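Local coordinates for protein cytochrome c3 (Desulfuromonas acetoxidans, PDB 1HH5) that carries electrons in sulfate respiration, transferring them from a dehydrogenase to ferredoxin by way of three covalently bound c-type hemes, at residues V4-K9 with V13-K18; N57-T60 with G64-I67. All blocks are in the same frame, centred on the assembly; numbering follows the deposited sequence. Where two conformers were deposited one is given.

Contact 1. Residues V4-K9 with V13-K18; sequences VTYENK and VTFDHK. With HEC (heme c), chain B.
Y6 sets CG anti to the carbonyl carbon and beside the backbone N (chi1 -56°), while F15 sends CG anti to its own N (chi1 176°); on neighbouring strands of an antiparallel beta hairpin the two side chains lie side by side and point the same way. Y6 CE2 meets F15 CB at 3.6 Å, this methylene lying at the tyrosine's edge, and V4 CG1 lies over one face of the Y6 ring, toward its rim. The phenol reaches past the hairpin to donate a 2.8 Å hydrogen bond from Y6 OH to the propionate oxygen O1D of the heme, whose methyl CMD lies 3.6 Å from F15 CE2. With an alanine here the propionate would probably lose this donor, and the F15 methylene and the V4 methyl would lose their neighbour. The hairpin also delivers an iron ligand: directly after D16, which N-caps the following helix through A19 N, H17 NE2 binds the heme iron at 2.0 Å, with H30 as the second axial histidine. Paired backbones supply the frame, V4 exchanging two bonds with F15 and Y6 two with V13. At the turn end Y6 O is gripped twice, by V13 N at 3.0 Å and by N8 ND2 at 2.9 Å, the two donors arriving from opposite faces of its carbonyl plane.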
ATOM      1  N   VAL A   4       0.542   8.592  -2.978  1.00 22.63           N
ATOM      2  CA  VAL A   4       1.929   8.255  -3.263  1.00 21.77           C
ATOM      3  C   VAL A   4       1.993   7.316  -4.453  1.00 21.70           C
ATOM      4  O   VAL A   4       1.240   6.348  -4.524  1.00 21.92           O
ATOM      5  CB  VAL A   4       2.595   7.543  -2.067  1.00 21.84           C
ATOM      6  CG1 VAL A   4       4.033   7.198  -2.406  1.00 21.77           C
ATOM      7  CG2 VAL A   4       2.531   8.429  -0.832  1.00 22.76           C
ATOM      8  N   THR A   5       2.896   7.605  -5.381  0.50 20.98           N
ATOM      9  CA  THR A   5       3.057   6.774  -6.564  0.50 20.61           C
ATOM     10  C   THR A   5       4.432   6.130  -6.580  0.50 20.62           C
ATOM     11  O   THR A   5       5.445   6.802  -6.400  0.50 20.72           O
ATOM     12  CB  THR A   5       2.876   7.596  -7.857  0.50 20.33           C
ATOM     13  OG1 THR A   5       1.520   8.049  -7.947  0.50 19.40           O
ATOM     14  CG2 THR A   5       3.203   6.750  -9.079  0.50 19.83           C
ATOM     15  N   TYR A   6       4.460   4.820  -6.786  1.00 21.03           N
ATOM     16  CA  TYR A   6       5.711   4.098  -6.834  1.00 21.45           C
ATOM     17  C   TYR A   6       5.970   3.717  -8.285  1.00 23.38           C
ATOM     18  O   TYR A   6       5.443   2.717  -8.780  1.00 23.31           O
ATOM     19  CB  TYR A   6       5.633   2.848  -5.956  1.00 19.73           C
ATOM     20  CG  TYR A   6       5.268   3.133  -4.516  1.00 18.35           C
ATOM     21  CD1 TYR A   6       6.236   3.546  -3.604  1.00 17.04           C
ATOM     22  CD2 TYR A   6       3.953   2.994  -4.063  1.00 17.06           C
ATOM     23  CE1 TYR A   6       5.912   3.812  -2.274  1.00 17.16           C
ATOM     24  CE2 TYR A   6       3.618   3.256  -2.732  1.00 16.04           C
ATOM     25  CZ  TYR A   6       4.605   3.665  -1.844  1.00 16.15           C
ATOM     26  OH  TYR A   6       4.294   3.907  -0.522  1.00 16.07           O
ATOM     27  N   GLU A   7       6.763   4.541  -8.965  1.00 24.22           N
ATOM     28  CA  GLU A   7       7.113   4.313 -10.360  1.00 25.59           C
ATOM     29  C   GLU A   7       8.043   3.108 -10.414  1.00 25.46           C
ATOM     30  O   GLU A   7       9.001   3.026  -9.648  1.00 25.38           O
ATOM     31  CB  GLU A   7       7.811   5.556 -10.935  1.00 27.64           C
ATOM     32  CG  GLU A   7       8.636   5.319 -12.211  1.00 31.42           C
ATOM     33  CD  GLU A   7       7.809   5.285 -13.494  1.00 33.22           C
ATOM     34  OE1 GLU A   7       7.239   6.334 -13.872  1.00 35.00           O
ATOM     35  OE2 GLU A   7       7.737   4.212 -14.130  1.00 34.68           O
ATOM     36  N   ASN A   8       7.746   2.168 -11.305  1.00 24.95           N
ATOM     37  CA  ASN A   8       8.566   0.971 -11.444  1.00 25.40           C
ATOM     38  C   ASN A   8       8.345   0.308 -12.801  1.00 26.05           C
ATOM     39  O   ASN A   8       7.416   0.658 -13.528  1.00 26.79           O
ATOM     40  CB  ASN A   8       8.259  -0.013 -10.305  1.00 24.93           C
ATOM     41  CG  ASN A   8       6.863  -0.593 -10.392  1.00 23.63           C
ATOM     42  OD1 ASN A   8       6.635  -1.583 -11.084  1.00 24.47           O
ATOM     43  ND2 ASN A   8       5.918   0.031  -9.698  1.00 23.01           N
ATOM     44  N   LYS A   9       9.202  -0.651 -13.133  1.00 27.06           N
ATOM     45  CA  LYS A   9       9.135  -1.355 -14.412  1.00 28.04           C
ATOM     46  C   LYS A   9       7.852  -2.137 -14.675  1.00 27.74           C
ATOM     47  O   LYS A   9       7.285  -2.069 -15.766  1.00 28.17           O
ATOM     48  CB  LYS A   9      10.334  -2.302 -14.541  1.00 29.40           C
ATOM     49  CG  LYS A   9      11.675  -1.597 -14.671  1.00 31.28           C
ATOM     50  CD  LYS A   9      11.741  -0.773 -15.949  1.00 32.77           C
ATOM     51  CE  LYS A   9      13.114  -0.145 -16.136  1.00 34.15           C
ATOM     52  NZ  LYS A   9      13.216   0.607 -17.419  1.00 34.22           N
ATOM     53  N   VAL A  13       2.529   1.950  -9.239  1.00 15.23           N
ATOM     54  CA  VAL A  13       1.548   1.641  -8.210  1.00 14.88           C
ATOM     55  C   VAL A  13       1.120   2.940  -7.527  1.00 15.45           C
ATOM     56  O   VAL A  13       1.960   3.710  -7.059  1.00 15.95           O
ATOM     57  CB  VAL A  13       2.132   0.693  -7.128  1.00 14.48           C
ATOM     58  CG1 VAL A  13       1.053   0.318  -6.128  1.00 13.36           C
ATOM     59  CG2 VAL A  13       2.709  -0.547  -7.778  1.00 13.74           C
ATOM     60  N   THR A  14      -0.185   3.181  -7.480  0.50 15.39           N
ATOM     61  CA  THR A  14      -0.709   4.382  -6.843  0.50 15.95           C
ATOM     62  C   THR A  14      -1.250   4.042  -5.459  0.50 15.04           C
ATOM     63  O   THR A  14      -2.216   3.292  -5.330  0.50 14.23           O
ATOM     64  CB  THR A  14      -1.844   5.012  -7.676  0.50 16.61           C
ATOM     65  OG1 THR A  14      -1.332   5.421  -8.949  0.50 19.09           O
ATOM     66  CG2 THR A  14      -2.423   6.219  -6.961  0.50 17.68           C
ATOM     67  N   PHE A  15      -0.615   4.592  -4.429  1.00 14.23           N
ATOM     68  CA  PHE A  15      -1.035   4.351  -3.054  1.00 14.14           C
ATOM     69  C   PHE A  15      -1.769   5.566  -2.513  1.00 13.95           C
ATOM     70  O   PHE A  15      -1.154   6.584  -2.186  1.00 14.51           O
ATOM     71  CB  PHE A  15       0.176   4.056  -2.165  1.00 12.81           C
ATOM     72  CG  PHE A  15      -0.161   3.896  -0.706  1.00 12.14           C
ATOM     73  CD1 PHE A  15      -1.238   3.115  -0.303  1.00 11.78           C
ATOM     74  CD2 PHE A  15       0.628   4.499   0.265  1.00 10.60           C
ATOM     75  CE1 PHE A  15      -1.523   2.934   1.049  1.00 10.77           C
ATOM     76  CE2 PHE A  15       0.354   4.325   1.614  1.00 10.95           C
ATOM     77  CZ  PHE A  15      -0.727   3.542   2.007  1.00 11.91           C
ATOM     78  N   ASP A  16      -3.091   5.454  -2.425  1.00 13.67           N
ATOM     79  CA  ASP A  16      -3.918   6.536  -1.918  1.00 13.44           C
ATOM     80  C   ASP A  16      -3.899   6.446  -0.398  1.00 13.03           C
ATOM     81  O   ASP A  16      -4.727   5.774   0.221  1.00 12.86           O
ATOM     82  CB  ASP A  16      -5.344   6.400  -2.459  1.00 14.10           C
ATOM     83  CG  ASP A  16      -6.174   7.643  -2.226  1.00 15.09           C
ATOM     84  OD1 ASP A  16      -5.860   8.411  -1.295  1.00 14.94           O
ATOM     85  OD2 ASP A  16      -7.149   7.847  -2.977  1.00 16.49           O
ATOM     86  N   HIS A  17      -2.914   7.117   0.185  1.00 13.31           N
ATOM     87  CA  HIS A  17      -2.709   7.134   1.625  1.00 12.93           C
ATOM     88  C   HIS A  17      -3.928   7.645   2.380  1.00 14.25           C
ATOM     89  O   HIS A  17      -4.323   7.070   3.394  1.00 12.78           O
ATOM     90  CB  HIS A  17      -1.490   7.996   1.939  1.00 12.96           C
ATOM     91  CG  HIS A  17      -1.088   7.985   3.380  1.00 13.77           C
ATOM     92  ND1 HIS A  17      -1.284   9.040   4.244  1.00 14.81           N
ATOM     93  CD2 HIS A  17      -0.454   7.031   4.105  1.00 13.41           C
ATOM     94  CE1 HIS A  17      -0.771   8.702   5.436  1.00 14.79           C
ATOM     95  NE2 HIS A  17      -0.252   7.491   5.409  1.00 13.96           N
ATOM     96  N   LYS A  18      -4.531   8.720   1.883  1.00 13.84           N
ATOM     97  CA  LYS A  18      -5.702   9.282   2.548  1.00 15.85           C
ATOM     98  C   LYS A  18      -6.886   8.321   2.561  1.00 14.75           C
ATOM     99  O   LYS A  18      -7.535   8.150   3.593  1.00 14.88           O
ATOM    100  CB  LYS A  18      -6.122  10.596   1.892  1.00 17.24           C
ATOM    101  CG  LYS A  18      -7.306  11.258   2.587  1.00 20.79           C
ATOM    102  CD  LYS A  18      -7.691  12.574   1.934  1.00 23.97           C
ATOM    103  CE  LYS A  18      -6.586  13.611   2.062  1.00 25.87           C
ATOM    104  NZ  LYS A  18      -6.213  13.880   3.481  1.00 27.98           N
TER
HETATM  105 FE   HEC B  69       0.588   6.569   6.972  1.00 14.74          FE
HETATM  106  CHA HEC B  69       3.663   7.360   5.643  1.00 15.69           C
HETATM  107  CHB HEC B  69       0.680   9.431   8.867  1.00 16.04           C
HETATM  108  CHC HEC B  69      -2.637   5.998   8.005  1.00 12.92           C
HETATM  109  CHD HEC B  69       0.690   3.558   5.443  1.00 12.98           C
HETATM  110  NA  HEC B  69       1.896   8.039   7.217  1.00 16.32           N
HETATM  111  C1A HEC B  69       3.132   8.201   6.612  1.00 17.79           C
HETATM  112  C2A HEC B  69       3.844   9.336   7.168  1.00 19.60           C
HETATM  113  C3A HEC B  69       3.007   9.919   8.067  1.00 18.72           C
HETATM  114  C4A HEC B  69       1.791   9.130   8.082  1.00 17.67           C
HETATM  115  CMA HEC B  69       3.316  11.143   8.936  1.00 20.24           C
HETATM  116  CAA HEC B  69       5.312   9.692   6.921  1.00 23.01           C
HETATM  117  CBA HEC B  69       5.667  11.138   6.591  1.00 27.23           C
HETATM  118  CGA HEC B  69       5.258  11.548   5.191  1.00 29.19           C
HETATM  119  O1A HEC B  69       4.051  11.488   4.872  1.00 30.23           O
HETATM  120  O2A HEC B  69       6.150  11.939   4.405  1.00 30.43           O
HETATM  121  NB  HEC B  69      -0.684   7.486   8.180  1.00 14.80           N
HETATM  122  C1B HEC B  69      -0.463   8.656   8.936  1.00 15.06           C
HETATM  123  C2B HEC B  69      -1.632   9.031   9.689  1.00 14.72           C
HETATM  124  C3B HEC B  69      -2.605   8.137   9.357  1.00 14.23           C
HETATM  125  C4B HEC B  69      -2.006   7.149   8.462  1.00 13.50           C
HETATM  126  CMB HEC B  69      -1.721  10.128  10.753  1.00 15.54           C
HETATM  127  CAB HEC B  69      -4.049   8.187   9.826  1.00 14.53           C
HETATM  128  CBB HEC B  69      -4.809   9.403   9.300  1.00 15.87           C
HETATM  129  NC  HEC B  69      -0.680   5.064   6.807  1.00 12.72           N
HETATM  130  C1C HEC B  69      -1.990   4.995   7.255  1.00 13.57           C
HETATM  131  C2C HEC B  69      -2.573   3.713   6.927  1.00 12.52           C
HETATM  132  C3C HEC B  69      -1.584   2.991   6.298  1.00 12.89           C
HETATM  133  C4C HEC B  69      -0.437   3.858   6.188  1.00 12.04           C
HETATM  134  CMC HEC B  69      -3.990   3.261   7.267  1.00 13.50           C
HETATM  135  CAC HEC B  69      -1.641   1.543   5.804  1.00 12.42           C
HETATM  136  CBC HEC B  69      -2.660   1.333   4.686  1.00 11.55           C
HETATM  137  ND  HEC B  69       1.871   5.685   5.759  1.00 13.97           N
HETATM  138  C1D HEC B  69       1.766   4.412   5.215  1.00 13.35           C
HETATM  139  C2D HEC B  69       2.884   4.125   4.339  1.00 14.19           C
HETATM  140  C3D HEC B  69       3.701   5.201   4.364  1.00 14.33           C
HETATM  141  C4D HEC B  69       3.071   6.168   5.255  1.00 14.54           C
HETATM  142  CMD HEC B  69       3.101   2.885   3.481  1.00 12.68           C
HETATM  143  CAD HEC B  69       4.938   5.410   3.499  1.00 15.42           C
HETATM  144  CBD HEC B  69       4.557   6.186   2.241  1.00 15.79           C
HETATM  145  CGD HEC B  69       5.753   6.494   1.356  1.00 17.98           C
HETATM  146  O1D HEC B  69       6.205   5.597   0.610  1.00 18.34           O
HETATM  147  O2D HEC B  69       6.247   7.638   1.418  1.00 18.82           O

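Contact 2. Residues N57-T60 with G64-I67; sequences NGPT and GCHI. With HEC (heme c), chain D.
Next to C65, whose sulfur packs against the ring of P59, H66 holds the iron of its heme through NE2 at 2.0 Å; H45 supplies the other axial nitrogen. The imidazole is fixed in rotation on its far side, where H66 ND1 is hydrogen-bonded to G11 O, a link likely to strengthen the ligand's electron donation to the metal. Both residues belong to the CXXCH signature of c-type cytochromes, C62 to H66, in which the second cysteine is tied to the porphyrin by a 1.8 Å thioether from C65 SG to heme CAC. With SG anti to the carbonyl carbon (chi1 -70°), the sulfur meets both the heme and the pyrrolidine, P59 CG resting 3.6 Å from C65 SG. One carbon along the ring, P59 CB lies 3.5 Å from G64 CA, and the fit there is tight: a beta carbon on G64 would clash with P59 CB. The backbone on the proline side also borders the porphyrin, T60 O approaching the heme methyl CMC to 3.4 Å. P59 looks to a second heme as well, since its carbonyl oxygen is hydrogen-bonded to ND1 of H53, that heme's axial histidine.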
ATOM      1  N   ASN A  57     -11.224  -6.410  -0.403  1.00 30.62           N
ATOM      2  CA  ASN A  57     -11.383  -6.301  -1.842  1.00 29.94           C
ATOM      3  C   ASN A  57     -10.076  -5.740  -2.385  1.00 28.95           C
ATOM      4  O   ASN A  57      -9.919  -5.549  -3.590  1.00 29.60           O
ATOM      5  CB  ASN A  57     -12.545  -5.361  -2.175  1.00 31.99           C
ATOM      6  CG  ASN A  57     -13.872  -5.858  -1.629  1.00 33.50           C
ATOM      7  OD1 ASN A  57     -14.052  -5.985  -0.415  1.00 34.95           O
ATOM      8  ND2 ASN A  57     -14.810  -6.144  -2.525  1.00 34.73           N
ATOM      9  N   GLY A  58      -9.139  -5.475  -1.473  1.00 26.68           N
ATOM     10  CA  GLY A  58      -7.843  -4.950  -1.863  1.00 23.60           C
ATOM     11  C   GLY A  58      -7.232  -5.823  -2.940  1.00 21.70           C
ATOM     12  O   GLY A  58      -7.478  -7.022  -2.972  1.00 20.95           O
ATOM     13  N   PRO A  59      -6.418  -5.251  -3.836  1.00 19.99           N
ATOM     14  CA  PRO A  59      -5.803  -6.036  -4.905  1.00 19.16           C
ATOM     15  C   PRO A  59      -4.687  -6.971  -4.473  1.00 18.87           C
ATOM     16  O   PRO A  59      -3.765  -6.585  -3.752  1.00 17.61           O
ATOM     17  CB  PRO A  59      -5.316  -4.962  -5.871  1.00 19.75           C
ATOM     18  CG  PRO A  59      -4.897  -3.876  -4.944  1.00 19.67           C
ATOM     19  CD  PRO A  59      -6.051  -3.833  -3.954  1.00 19.78           C
ATOM     20  N   THR A  60      -4.783  -8.212  -4.935  1.00 18.32           N
ATOM     21  CA  THR A  60      -3.784  -9.219  -4.648  1.00 18.95           C
ATOM     22  C   THR A  60      -3.175  -9.673  -5.973  1.00 19.23           C
ATOM     23  O   THR A  60      -2.052 -10.166  -6.008  1.00 19.41           O
ATOM     24  CB  THR A  60      -4.397 -10.413  -3.876  1.00 19.34           C
ATOM     25  OG1 THR A  60      -5.684 -10.733  -4.417  1.00 20.08           O
ATOM     26  CG2 THR A  60      -4.549 -10.063  -2.403  1.00 21.01           C
ATOM     27  N   GLY A  64      -3.741  -5.471 -10.196  1.00 14.96           N
ATOM     28  CA  GLY A  64      -4.566  -4.671  -9.312  1.00 15.77           C
ATOM     29  C   GLY A  64      -3.765  -3.516  -8.740  1.00 15.27           C
ATOM     30  O   GLY A  64      -4.318  -2.477  -8.387  1.00 14.99           O
ATOM     31  N   CYS A  65      -2.454  -3.707  -8.630  1.00 14.63           N
ATOM     32  CA  CYS A  65      -1.576  -2.666  -8.120  1.00 15.04           C
ATOM     33  C   CYS A  65      -0.779  -2.027  -9.246  1.00 15.88           C
ATOM     34  O   CYS A  65      -0.756  -0.806  -9.386  1.00 16.27           O
ATOM     35  CB  CYS A  65      -0.607  -3.239  -7.088  1.00 13.91           C
ATOM     36  SG  CYS A  65      -1.393  -3.709  -5.519  1.00 13.14           S
ATOM     37  N   HIS A  66      -0.127  -2.870 -10.044  1.00 16.80           N
ATOM     38  CA  HIS A  66       0.695  -2.427 -11.164  1.00 18.21           C
ATOM     39  C   HIS A  66      -0.146  -2.092 -12.386  1.00 19.58           C
ATOM     40  O   HIS A  66      -0.717  -2.979 -13.007  1.00 19.80           O
ATOM     41  CB  HIS A  66       1.694  -3.526 -11.532  1.00 18.05           C
ATOM     42  CG  HIS A  66       2.703  -3.805 -10.463  1.00 16.40           C
ATOM     43  ND1 HIS A  66       3.773  -2.986 -10.185  1.00 17.05           N
ATOM     44  CD2 HIS A  66       2.789  -4.833  -9.584  1.00 16.31           C
ATOM     45  CE1 HIS A  66       4.456  -3.530  -9.172  1.00 15.84           C
ATOM     46  NE2 HIS A  66       3.899  -4.654  -8.770  1.00 15.50           N
ATOM     47  N   ILE A  67      -0.214  -0.809 -12.727  1.00 22.15           N
ATOM     48  CA  ILE A  67      -0.985  -0.359 -13.884  1.00 25.15           C
ATOM     49  C   ILE A  67      -0.018   0.089 -14.979  1.00 27.57           C
ATOM     50  O   ILE A  67       0.756   1.021 -14.779  1.00 27.63           O
ATOM     51  CB  ILE A  67      -1.910   0.827 -13.508  1.00 25.37           C
ATOM     52  CG1 ILE A  67      -2.613   0.542 -12.178  1.00 24.60           C
ATOM     53  CG2 ILE A  67      -2.944   1.049 -14.605  1.00 25.23           C
ATOM     54  CD1 ILE A  67      -3.437  -0.729 -12.171  1.00 24.74           C
TER
HETATM   55 FE   HEC D  71       4.716  -5.710  -7.304  1.00 15.32          FE
HETATM   56  CHA HEC D  71       7.480  -3.723  -7.131  1.00 17.73           C
HETATM   57  CHB HEC D  71       6.205  -7.671  -9.687  1.00 16.27           C
HETATM   58  CHC HEC D  71       1.995  -7.826  -7.287  1.00 13.88           C
HETATM   59  CHD HEC D  71       3.009  -3.561  -5.234  1.00 13.57           C
HETATM   60  NA  HEC D  71       6.451  -5.687  -8.209  1.00 17.08           N
HETATM   61  C1A HEC D  71       7.502  -4.800  -8.017  1.00 17.52           C
HETATM   62  C2A HEC D  71       8.598  -5.127  -8.903  1.00 19.06           C
HETATM   63  C3A HEC D  71       8.255  -6.225  -9.616  1.00 17.91           C
HETATM   64  C4A HEC D  71       6.908  -6.572  -9.199  1.00 17.42           C
HETATM   65  CMA HEC D  71       9.109  -6.983 -10.638  1.00 17.24           C
HETATM   66  CAA HEC D  71       9.915  -4.372  -9.042  1.00 21.79           C
HETATM   67  CBA HEC D  71       9.924  -3.355 -10.164  1.00 24.88           C
HETATM   68  CGA HEC D  71      11.287  -2.715 -10.350  1.00 26.80           C
HETATM   69  O1A HEC D  71      11.403  -1.789 -11.180  1.00 28.34           O
HETATM   70  O2A HEC D  71      12.242  -3.144  -9.668  1.00 28.57           O
HETATM   71  NB  HEC D  71       4.194  -7.352  -8.305  1.00 14.80           N
HETATM   72  C1B HEC D  71       4.909  -8.010  -9.294  1.00 15.18           C
HETATM   73  C2B HEC D  71       4.163  -9.147  -9.813  1.00 15.64           C
HETATM   74  C3B HEC D  71       3.074  -9.286  -9.029  1.00 14.31           C
HETATM   75  C4B HEC D  71       3.049  -8.118  -8.148  1.00 14.90           C
HETATM   76  CMB HEC D  71       4.462  -9.929 -11.100  1.00 15.60           C
HETATM   77  CAB HEC D  71       2.074 -10.434  -9.011  1.00 14.50           C
HETATM   78  CBB HEC D  71       2.708 -11.676  -8.389  1.00 13.72           C
HETATM   79  NC  HEC D  71       2.925  -5.720  -6.423  1.00 13.36           N
HETATM   80  C1C HEC D  71       1.936  -6.699  -6.477  1.00 13.39           C
HETATM   81  C2C HEC D  71       0.763  -6.323  -5.708  1.00 12.13           C
HETATM   82  C3C HEC D  71       1.005  -5.061  -5.246  1.00 12.31           C
HETATM   83  C4C HEC D  71       2.358  -4.713  -5.647  1.00 12.97           C
HETATM   84  CMC HEC D  71      -0.459  -7.195  -5.406  1.00 11.18           C
HETATM   85  CAC HEC D  71       0.055  -4.145  -4.482  1.00 12.73           C
HETATM   86  CBC HEC D  71      -0.388  -4.717  -3.148  1.00 11.31           C
HETATM   87  ND  HEC D  71       5.148  -4.041  -6.344  1.00 15.55           N
HETATM   88  C1D HEC D  71       4.311  -3.243  -5.562  1.00 15.07           C
HETATM   89  C2D HEC D  71       5.010  -2.066  -5.073  1.00 15.49           C
HETATM   90  C3D HEC D  71       6.288  -2.183  -5.495  1.00 17.20           C
HETATM   91  C4D HEC D  71       6.370  -3.376  -6.326  1.00 16.98           C
HETATM   92  CMD HEC D  71       4.416  -0.890  -4.298  1.00 14.29           C
HETATM   93  CAD HEC D  71       7.473  -1.313  -5.068  1.00 19.10           C
HETATM   94  CBD HEC D  71       7.968  -0.362  -6.138  1.00 23.60           C
HETATM   95  CGD HEC D  71       9.150   0.464  -5.670  1.00 25.55           C
HETATM   96  O1D HEC D  71      10.234  -0.114  -5.432  1.00 27.31           O
HETATM   97  O2D HEC D  71       8.989   1.692  -5.528  1.00 28.06           O

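Overall arrangement
Starting near the N terminus, contact 1 closes the hairpin of strands 3-6 and 13-16 across the loop of residues 7-12 and leads straight into helix 17-24. Much further along, after helix 50-53, contact 2 closes a second small loop, bringing 57-60 against the end of helix 62-65. The two follow one another in series, neither nested nor crossed, yet they meet in space with centres about 11 Å apart. V13 CG2 packs 3.6 Å from H66 ND1, N8 lies beside the same imidazole, and I67 shares backbone bonding with N12 of that loop. The C-terminal heme-binding segment is thereby joined to the N-terminal hairpin, which stands among all three hemes.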